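Local coordinates for acetylxylan esterase A (Aspergillus awamori, PDB 5X6S), which removes acetyl side groups from the backbone of acetylated xylans, as a secreted serine esterase of carbohydrate esterase family 1, at residues I37-S51 with I65-D77. Numbering follows the deposited sequence.
Sequences IHYCTGTGPGYYGDS and IYPSSPYSGGCWD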
ATOM      1  N   ILE A  37      -1.323 -12.161 -15.698  1.00 16.08           N
ATOM      2  CA  ILE A  37      -2.485 -11.814 -16.503  1.00 14.63           C
ATOM      3  C   ILE A  37      -2.329 -12.239 -17.968  1.00 15.81           C
ATOM      4  O   ILE A  37      -1.365 -11.818 -18.647  1.00 16.46           O
ATOM      5  CB  ILE A  37      -2.792 -10.309 -16.437  1.00 14.79           C
ATOM      6  CG1 ILE A  37      -2.809  -9.811 -14.973  1.00 13.66           C
ATOM      7  CG2 ILE A  37      -4.083 -10.000 -17.202  1.00 15.69           C
ATOM      8  CD1 ILE A  37      -3.026  -8.291 -14.800  1.00 15.32           C
ATOM      9  N   HIS A  38      -3.254 -13.091 -18.426  1.00 14.82           N
ATOM     10  CA  HIS A  38      -3.114 -13.811 -19.654  1.00 15.47           C
ATOM     11  C   HIS A  38      -3.363 -12.927 -20.913  1.00 17.26           C
ATOM     12  O   HIS A  38      -3.903 -11.823 -20.811  1.00 16.44           O
ATOM     13  CB  HIS A  38      -4.071 -15.000 -19.654  1.00 15.42           C
ATOM     14  CG  HIS A  38      -5.509 -14.629 -19.804  1.00 15.45           C
ATOM     15  ND1 HIS A  38      -6.074 -14.265 -21.015  1.00 16.28           N
ATOM     16  CD2 HIS A  38      -6.508 -14.591 -18.897  1.00 15.63           C
ATOM     17  CE1 HIS A  38      -7.356 -14.015 -20.852  1.00 16.71           C
ATOM     18  NE2 HIS A  38      -7.657 -14.206 -19.570  1.00 17.03           N
ATOM     19  N   TYR A  39      -2.948 -13.456 -22.069  1.00 19.50           N
ATOM     20  CA  TYR A  39      -3.069 -12.827 -23.419  1.00 19.85           C
ATOM     21  C   TYR A  39      -4.428 -13.124 -24.088  1.00 19.98           C
ATOM     22  O   TYR A  39      -5.193 -13.968 -23.630  1.00 19.07           O
ATOM     23  CB  TYR A  39      -1.889 -13.320 -24.292  1.00 22.19           C
ATOM     24  CG  TYR A  39      -1.599 -14.793 -24.096  1.00 21.95           C
ATOM     25  CD1 TYR A  39      -2.493 -15.770 -24.574  1.00 23.49           C
ATOM     26  CD2 TYR A  39      -0.517 -15.212 -23.340  1.00 22.20           C
ATOM     27  CE1 TYR A  39      -2.261 -17.135 -24.359  1.00 24.03           C
ATOM     28  CE2 TYR A  39      -0.265 -16.558 -23.107  1.00 25.62           C
ATOM     29  CZ  TYR A  39      -1.151 -17.526 -23.613  1.00 25.54           C
ATOM     30  OH  TYR A  39      -0.912 -18.842 -23.381  1.00 26.65           O
ATOM     31  N   CYS A  40      -4.766 -12.433 -25.180  1.00 21.11           N
ATOM     32  CA  CYS A  40      -6.007 -12.767 -25.931  1.00 20.46           C
ATOM     33  C   CYS A  40      -6.020 -14.209 -26.323  1.00 20.79           C
ATOM     34  O   CYS A  40      -4.959 -14.789 -26.520  1.00 20.56           O
ATOM     35  CB  CYS A  40      -6.145 -11.948 -27.218  1.00 21.50           C
ATOM     36  SG  CYS A  40      -6.313 -10.153 -27.027  1.00 21.95           S
ATOM     37  N   THR A  41      -7.226 -14.764 -26.428  1.00 20.50           N
ATOM     38  CA  THR A  41      -7.517 -16.188 -26.704  1.00 22.29           C
ATOM     39  C   THR A  41      -7.195 -17.120 -25.521  1.00 21.95           C
ATOM     40  O   THR A  41      -7.475 -18.315 -25.608  1.00 22.23           O
ATOM     41  CB  THR A  41      -6.858 -16.749 -27.997  1.00 21.59           C
ATOM     42  OG1 THR A  41      -5.444 -16.944 -27.791  1.00 22.58           O
ATOM     43  CG2 THR A  41      -7.081 -15.798 -29.193  1.00 21.93           C
ATOM     44  N   GLY A  42      -6.610 -16.563 -24.451  1.00 21.55           N
ATOM     45  CA  GLY A  42      -6.197 -17.332 -23.294  1.00 19.42           C
ATOM     46  C   GLY A  42      -7.214 -17.262 -22.167  1.00 19.32           C
ATOM     47  O   GLY A  42      -8.314 -16.697 -22.292  1.00 16.64           O
ATOM     48  N   THR A  43      -6.820 -17.864 -21.038  1.00 18.15           N
ATOM     49  CA  THR A  43      -7.612 -17.855 -19.839  1.00 18.05           C
ATOM     50  C   THR A  43      -6.608 -17.852 -18.682  1.00 17.98           C
ATOM     51  O   THR A  43      -5.411 -18.055 -18.914  1.00 17.90           O
ATOM     52  CB  THR A  43      -8.486 -19.149 -19.706  1.00 18.42           C
ATOM     53  OG1 THR A  43      -7.626 -20.308 -19.575  1.00 16.51           O
ATOM     54  CG2 THR A  43      -9.489 -19.246 -20.840  1.00 18.07           C
ATOM     55  N   GLY A  44      -7.096 -17.614 -17.467  1.00 18.14           N
ATOM     56  CA  GLY A  44      -6.262 -17.670 -16.268  1.00 17.16           C
ATOM     57  C   GLY A  44      -5.524 -19.032 -16.135  1.00 17.25           C
ATOM     58  O   GLY A  44      -4.284 -19.083 -16.014  1.00 16.51           O
ATOM     59  N   PRO A  45      -6.306 -20.138 -16.164  1.00 16.59           N
ATOM     60  CA  PRO A  45      -5.659 -21.460 -16.112  1.00 15.63           C
ATOM     61  C   PRO A  45      -4.685 -21.709 -17.258  1.00 14.73           C
ATOM     62  O   PRO A  45      -3.666 -22.357 -17.076  1.00 14.20           O
ATOM     63  CB  PRO A  45      -6.830 -22.404 -16.106  1.00 15.99           C
ATOM     64  CG  PRO A  45      -7.981 -21.585 -15.525  1.00 15.55           C
ATOM     65  CD  PRO A  45      -7.783 -20.229 -16.106  1.00 15.86           C
ATOM     66  N   GLY A  46      -4.996 -21.227 -18.449  1.00 14.94           N
ATOM     67  CA  GLY A  46      -4.033 -21.264 -19.550  1.00 15.20           C
ATOM     68  C   GLY A  46      -2.718 -20.581 -19.286  1.00 14.90           C
ATOM     69  O   GLY A  46      -1.672 -21.084 -19.678  1.00 16.47           O
ATOM     70  N   TYR A  47      -2.745 -19.422 -18.620  1.00 14.57           N
ATOM     71  CA  TYR A  47      -1.535 -18.708 -18.351  1.00 15.03           C
ATOM     72  C   TYR A  47      -0.777 -19.413 -17.221  1.00 15.72           C
ATOM     73  O   TYR A  47       0.431 -19.463 -17.232  1.00 15.64           O
ATOM     74  CB  TYR A  47      -1.830 -17.264 -17.979  1.00 15.59           C
ATOM     75  CG  TYR A  47      -0.678 -16.293 -18.216  1.00 15.79           C
ATOM     76  CD1 TYR A  47      -0.118 -16.145 -19.482  1.00 16.85           C
ATOM     77  CD2 TYR A  47      -0.178 -15.494 -17.188  1.00 17.38           C
ATOM     78  CE1 TYR A  47       0.932 -15.254 -19.722  1.00 17.48           C
ATOM     79  CE2 TYR A  47       0.880 -14.567 -17.411  1.00 16.78           C
ATOM     80  CZ  TYR A  47       1.416 -14.448 -18.689  1.00 17.29           C
ATOM     81  OH  TYR A  47       2.427 -13.553 -18.949  1.00 15.88           O
ATOM     82  N   TYR A  48      -1.524 -19.974 -16.277  1.00 15.80           N
ATOM     83  CA  TYR A  48      -0.946 -20.888 -15.263  1.00 16.07           C
ATOM     84  C   TYR A  48      -0.134 -22.012 -15.929  1.00 17.09           C
ATOM     85  O   TYR A  48       1.028 -22.287 -15.526  1.00 16.32           O
ATOM     86  CB  TYR A  48      -2.069 -21.452 -14.381  1.00 16.36           C
ATOM     87  CG  TYR A  48      -1.689 -22.712 -13.646  1.00 16.54           C
ATOM     88  CD1 TYR A  48      -0.845 -22.666 -12.537  1.00 17.85           C
ATOM     89  CD2 TYR A  48      -2.135 -23.966 -14.080  1.00 18.28           C
ATOM     90  CE1 TYR A  48      -0.503 -23.822 -11.825  1.00 19.35           C
ATOM     91  CE2 TYR A  48      -1.778 -25.119 -13.399  1.00 17.96           C
ATOM     92  CZ  TYR A  48      -0.983 -25.053 -12.272  1.00 18.29           C
ATOM     93  OH  TYR A  48      -0.626 -26.186 -11.610  1.00 18.71           O
ATOM     94  N   GLY A  49      -0.732 -22.629 -16.966  1.00 16.35           N
ATOM     95  CA  GLY A  49      -0.052 -23.705 -17.731  1.00 18.03           C
ATOM     96  C   GLY A  49       1.114 -23.265 -18.614  1.00 18.89           C
ATOM     97  O   GLY A  49       1.934 -24.077 -18.979  1.00 19.77           O
ATOM     98  N   ASP A  50       1.182 -21.973 -18.922  1.00 19.36           N
ATOM     99  CA  ASP A  50       2.112 -21.372 -19.886  1.00 20.99           C
ATOM    100  C   ASP A  50       2.955 -20.252 -19.269  1.00 21.43           C
ATOM    101  O   ASP A  50       3.190 -19.224 -19.922  1.00 23.19           O
ATOM    102  CB  ASP A  50       1.289 -20.720 -21.031  1.00 22.97           C
ATOM    103  CG  ASP A  50       2.143 -20.394 -22.276  1.00 28.22           C
ATOM    104  OD1 ASP A  50       3.251 -20.959 -22.429  1.00 29.93           O
ATOM    105  OD2 ASP A  50       1.679 -19.551 -23.092  1.00 32.55           O
ATOM    106  N   SER A  51       3.357 -20.374 -17.999  1.00 18.70           N
ATOM    107  CA  SER A  51       4.208 -19.369 -17.399  1.00 17.62           C
ATOM    108  C   SER A  51       4.950 -20.091 -16.309  1.00 17.96           C
ATOM    109  O   SER A  51       4.502 -21.142 -15.881  1.00 17.32           O
ATOM    110  CB  SER A  51       3.386 -18.218 -16.821  1.00 17.39           C
ATOM    111  OG  SER A  51       2.450 -18.647 -15.837  1.00 16.73           O
ATOM    112  N   ILE A  65      -2.091 -15.358  -8.562  1.00 14.23           N
ATOM    113  CA  ILE A  65      -3.486 -15.108  -8.946  1.00 13.32           C
ATOM    114  C   ILE A  65      -3.520 -15.000 -10.447  1.00 14.21           C
ATOM    115  O   ILE A  65      -2.727 -14.263 -11.015  1.00 14.58           O
ATOM    116  CB  ILE A  65      -4.077 -13.800  -8.358  1.00 12.89           C
ATOM    117  CG1 ILE A  65      -4.121 -13.865  -6.828  1.00 12.02           C
ATOM    118  CG2 ILE A  65      -5.476 -13.548  -8.958  1.00 11.89           C
ATOM    119  CD1 ILE A  65      -4.406 -12.483  -6.178  1.00 12.03           C
ATOM    120  N   TYR A  66      -4.429 -15.750 -11.079  1.00 14.05           N
ATOM    121  CA  TYR A  66      -4.549 -15.778 -12.535  1.00 14.48           C
ATOM    122  C   TYR A  66      -5.945 -15.308 -12.873  1.00 15.60           C
ATOM    123  O   TYR A  66      -6.891 -16.122 -12.860  1.00 16.30           O
ATOM    124  CB  TYR A  66      -4.295 -17.225 -13.093  1.00 15.04           C
ATOM    125  CG  TYR A  66      -2.959 -17.843 -12.753  1.00 13.66           C
ATOM    126  CD1 TYR A  66      -1.813 -17.615 -13.549  1.00 13.11           C
ATOM    127  CD2 TYR A  66      -2.822 -18.678 -11.644  1.00 12.75           C
ATOM    128  CE1 TYR A  66      -0.593 -18.210 -13.265  1.00 12.94           C
ATOM    129  CE2 TYR A  66      -1.600 -19.272 -11.346  1.00 15.17           C
ATOM    130  CZ  TYR A  66      -0.487 -19.028 -12.112  1.00 14.26           C
ATOM    131  OH  TYR A  66       0.697 -19.620 -11.754  1.00 14.31           O
ATOM    132  N   PRO A  67      -6.127 -13.999 -13.157  1.00 16.57           N
ATOM    133  CA  PRO A  67      -7.466 -13.528 -13.543  1.00 16.06           C
ATOM    134  C   PRO A  67      -7.812 -14.105 -14.911  1.00 17.33           C
ATOM    135  O   PRO A  67      -6.917 -14.457 -15.647  1.00 16.07           O
ATOM    136  CB  PRO A  67      -7.296 -11.990 -13.647  1.00 16.78           C
ATOM    137  CG  PRO A  67      -6.059 -11.684 -12.808  1.00 17.26           C
ATOM    138  CD  PRO A  67      -5.162 -12.888 -13.129  1.00 16.30           C
ATOM    139  N   SER A  68      -9.118 -14.237 -15.194  1.00 18.02           N
ATOM    140  CA  SER A  68      -9.568 -14.892 -16.429  1.00 18.14           C
ATOM    141  C   SER A  68     -10.626 -14.044 -17.120  1.00 17.30           C
ATOM    142  O   SER A  68     -11.690 -13.795 -16.578  1.00 18.20           O
ATOM    143  CB  SER A  68     -10.126 -16.265 -16.125  1.00 18.55           C
ATOM    144  OG  SER A  68      -9.907 -17.087 -17.211  1.00 18.45           O
ATOM    145  N   SER A  69     -10.330 -13.612 -18.326  1.00 18.34           N
ATOM    146  CA  SER A  69     -11.204 -12.691 -19.044  1.00 19.13           C
ATOM    147  C   SER A  69     -12.590 -13.293 -19.245  1.00 19.61           C
ATOM    148  O   SER A  69     -12.708 -14.488 -19.566  1.00 18.56           O
ATOM    149  CB  SER A  69     -10.639 -12.306 -20.392  1.00 20.14           C
ATOM    150  OG  SER A  69     -11.566 -11.476 -21.069  1.00 20.18           O
ATOM    151  N   PRO A  70     -13.632 -12.473 -19.022  1.00 19.22           N
ATOM    152  CA  PRO A  70     -14.984 -12.944 -19.241  1.00 21.46           C
ATOM    153  C   PRO A  70     -15.417 -12.850 -20.705  1.00 23.43           C
ATOM    154  O   PRO A  70     -16.547 -13.288 -21.022  1.00 24.26           O
ATOM    155  CB  PRO A  70     -15.831 -11.967 -18.422  1.00 20.13           C
ATOM    156  CG  PRO A  70     -15.050 -10.669 -18.519  1.00 19.60           C
ATOM    157  CD  PRO A  70     -13.596 -11.083 -18.505  1.00 19.42           C
ATOM    158  N   TYR A  71     -14.597 -12.259 -21.569  1.00 20.60           N
ATOM    159  CA  TYR A  71     -15.081 -11.917 -22.914  1.00 21.99           C
ATOM    160  C   TYR A  71     -14.787 -12.942 -23.995  1.00 24.09           C
ATOM    161  O   TYR A  71     -13.780 -13.675 -24.008  1.00 22.04           O
ATOM    162  CB  TYR A  71     -14.601 -10.538 -23.367  1.00 22.05           C
ATOM    163  CG  TYR A  71     -14.916  -9.448 -22.362  1.00 23.13           C
ATOM    164  CD1 TYR A  71     -16.234  -9.077 -22.104  1.00 23.13           C
ATOM    165  CD2 TYR A  71     -13.882  -8.794 -21.638  1.00 23.33           C
ATOM    166  CE1 TYR A  71     -16.527  -8.091 -21.157  1.00 22.26           C
ATOM    167  CE2 TYR A  71     -14.171  -7.820 -20.691  1.00 22.65           C
ATOM    168  CZ  TYR A  71     -15.492  -7.471 -20.446  1.00 22.23           C
ATOM    169  OH  TYR A  71     -15.816  -6.524 -19.512  1.00 20.09           O
ATOM    170  N   SER A  72     -15.695 -12.970 -24.957  1.00 27.70           N
ATOM    171  CA  SER A  72     -15.468 -13.746 -26.164  1.00 27.51           C
ATOM    172  C   SER A  72     -14.162 -13.245 -26.823  1.00 24.82           C
ATOM    173  O   SER A  72     -13.980 -12.058 -27.024  1.00 25.58           O
ATOM    174  CB  SER A  72     -16.672 -13.556 -27.111  1.00 28.23           C
ATOM    175  OG  SER A  72     -16.486 -14.421 -28.194  1.00 30.59           O
ATOM    176  N   GLY A  73     -13.251 -14.156 -27.133  1.00 24.46           N
ATOM    177  CA  GLY A  73     -12.017 -13.740 -27.763  1.00 23.59           C
ATOM    178  C   GLY A  73     -10.888 -13.667 -26.737  1.00 22.95           C
ATOM    179  O   GLY A  73      -9.695 -13.645 -27.099  1.00 23.33           O
ATOM    180  N   GLY A  74     -11.274 -13.628 -25.458  1.00 22.36           N
ATOM    181  CA  GLY A  74     -10.342 -13.740 -24.342  1.00 21.29           C
ATOM    182  C   GLY A  74      -9.416 -12.554 -24.088  1.00 20.87           C
ATOM    183  O   GLY A  74      -8.514 -12.655 -23.249  1.00 20.43           O
ATOM    184  N   CYS A  75      -9.626 -11.431 -24.768  1.00 18.81           N
ATOM    185  CA  CYS A  75      -8.812 -10.252 -24.489  1.00 19.74           C
ATOM    186  C   CYS A  75      -9.339  -9.565 -23.221  1.00 18.16           C
ATOM    187  O   CYS A  75     -10.490  -9.799 -22.814  1.00 18.89           O
ATOM    188  CB  CYS A  75      -8.847  -9.236 -25.615  1.00 20.90           C
ATOM    189  SG  CYS A  75      -8.286  -9.828 -27.240  1.00 21.72           S
ATOM    190  N   TRP A  76      -8.526  -8.673 -22.659  1.00 17.40           N
ATOM    191  CA  TRP A  76      -8.936  -7.827 -21.534  1.00 16.89           C
ATOM    192  C   TRP A  76      -9.593  -6.511 -21.919  1.00 17.18           C
ATOM    193  O   TRP A  76      -9.202  -5.887 -22.873  1.00 18.98           O
ATOM    194  CB  TRP A  76      -7.728  -7.572 -20.623  1.00 16.96           C
ATOM    195  CG  TRP A  76      -7.314  -8.846 -19.919  1.00 17.07           C
ATOM    196  CD1 TRP A  76      -6.311  -9.720 -20.281  1.00 15.71           C
ATOM    197  CD2 TRP A  76      -7.991  -9.448 -18.793  1.00 18.32           C
ATOM    198  NE1 TRP A  76      -6.318 -10.819 -19.413  1.00 18.19           N
ATOM    199  CE2 TRP A  76      -7.330 -10.677 -18.505  1.00 16.70           C
ATOM    200  CE3 TRP A  76      -9.098  -9.065 -18.014  1.00 18.93           C
ATOM    201  CZ2 TRP A  76      -7.706 -11.492 -17.442  1.00 17.67           C
ATOM    202  CZ3 TRP A  76      -9.474  -9.871 -16.942  1.00 18.55           C
ATOM    203  CH2 TRP A  76      -8.779 -11.090 -16.684  1.00 18.23           C
ATOM    204  N   ASP A  77     -10.601  -6.078 -21.150  1.00 18.13           N
ATOM    205  CA  ASP A  77     -11.095  -4.699 -21.254  1.00 18.44           C
ATOM    206  C   ASP A  77     -10.041  -3.732 -20.703  1.00 18.81           C
ATOM    207  O   ASP A  77      -9.826  -3.633 -19.475  1.00 18.51           O
ATOM    208  CB  ASP A  77     -12.442  -4.506 -20.535  1.00 18.17           C
ATOM    209  CG  ASP A  77     -12.974  -3.090 -20.659  1.00 20.29           C
ATOM    210  OD1 ASP A  77     -12.495  -2.342 -21.570  1.00 19.59           O
ATOM    211  OD2 ASP A  77     -13.842  -2.713 -19.814  1.00 20.20           O
TER
HETATM  212  O   HOH W   1      -4.340 -14.703 -16.210  1.00 15.94           O
HETATM  213  O   HOH W   2     -10.800 -16.123 -21.245  1.00 37.48           O
HETATM  214  O   HOH W   3       2.348 -20.402 -13.788  1.00 15.21           O
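A buried imidazole, gripped at both ring nitrogens by backbone groups, joins the two segments: His-38 NE2 accepts from Ser-69 N at 3.0 Å, in the ring plane, while His-38 ND1 donates to Tyr-39 O. The bond to NE2 is nearly straight (169°). Two in-plane bonds of opposite sense fix the ring's rotation and are consistent with a neutral tautomer protonated on ND1. A chi1 of 72° places CG between the backbone N and the carbonyl carbon and brings one ring face against Gly-42 C and Thr-43 CA, both offset toward the rim. Over the centre of the other face sits Trp-76 NE1, which also gives a weak bond to His-38 O; the indole is inclined to the imidazole at 45°. Ser-69 CB covers one face of the indole and Ile-37 CG2 the other.

Next to this, the Cys-40 to Cys-75 disulfide (SG to SG 2.0 Å) joins the type II turn Tyr-39 to Gly-42 to the residue that follows a second one, Tyr-71 to Gly-74, and Thr-41 N reinforces it by donating to Gly-73 O at 2.8 Å.

Helix 44-49 is fixed at its start, where Gly-44 N donates to Ser-68 OG at 2.9 Å and Thr-43 OG1 provides the N-cap by accepting from Gly-46 N. Further along, Tyr-48 CB stands over the face of the Tyr-66 ring, 3.6 Å from its centroid, and the Tyr-48 ring turns its edge to that face in an offset edge-to-face pair. A water links Tyr-66 OH with Ser-51 OG and Tyr-48 O.

The segments run from the ends of the neighbouring parallel strands 33-37 and 63-68 into the loops beyond, and the side chain of Tyr-39 comes within about 4 Å of that of Ser-119, the probable nucleophile, as expected of an alpha/beta-hydrolase fold.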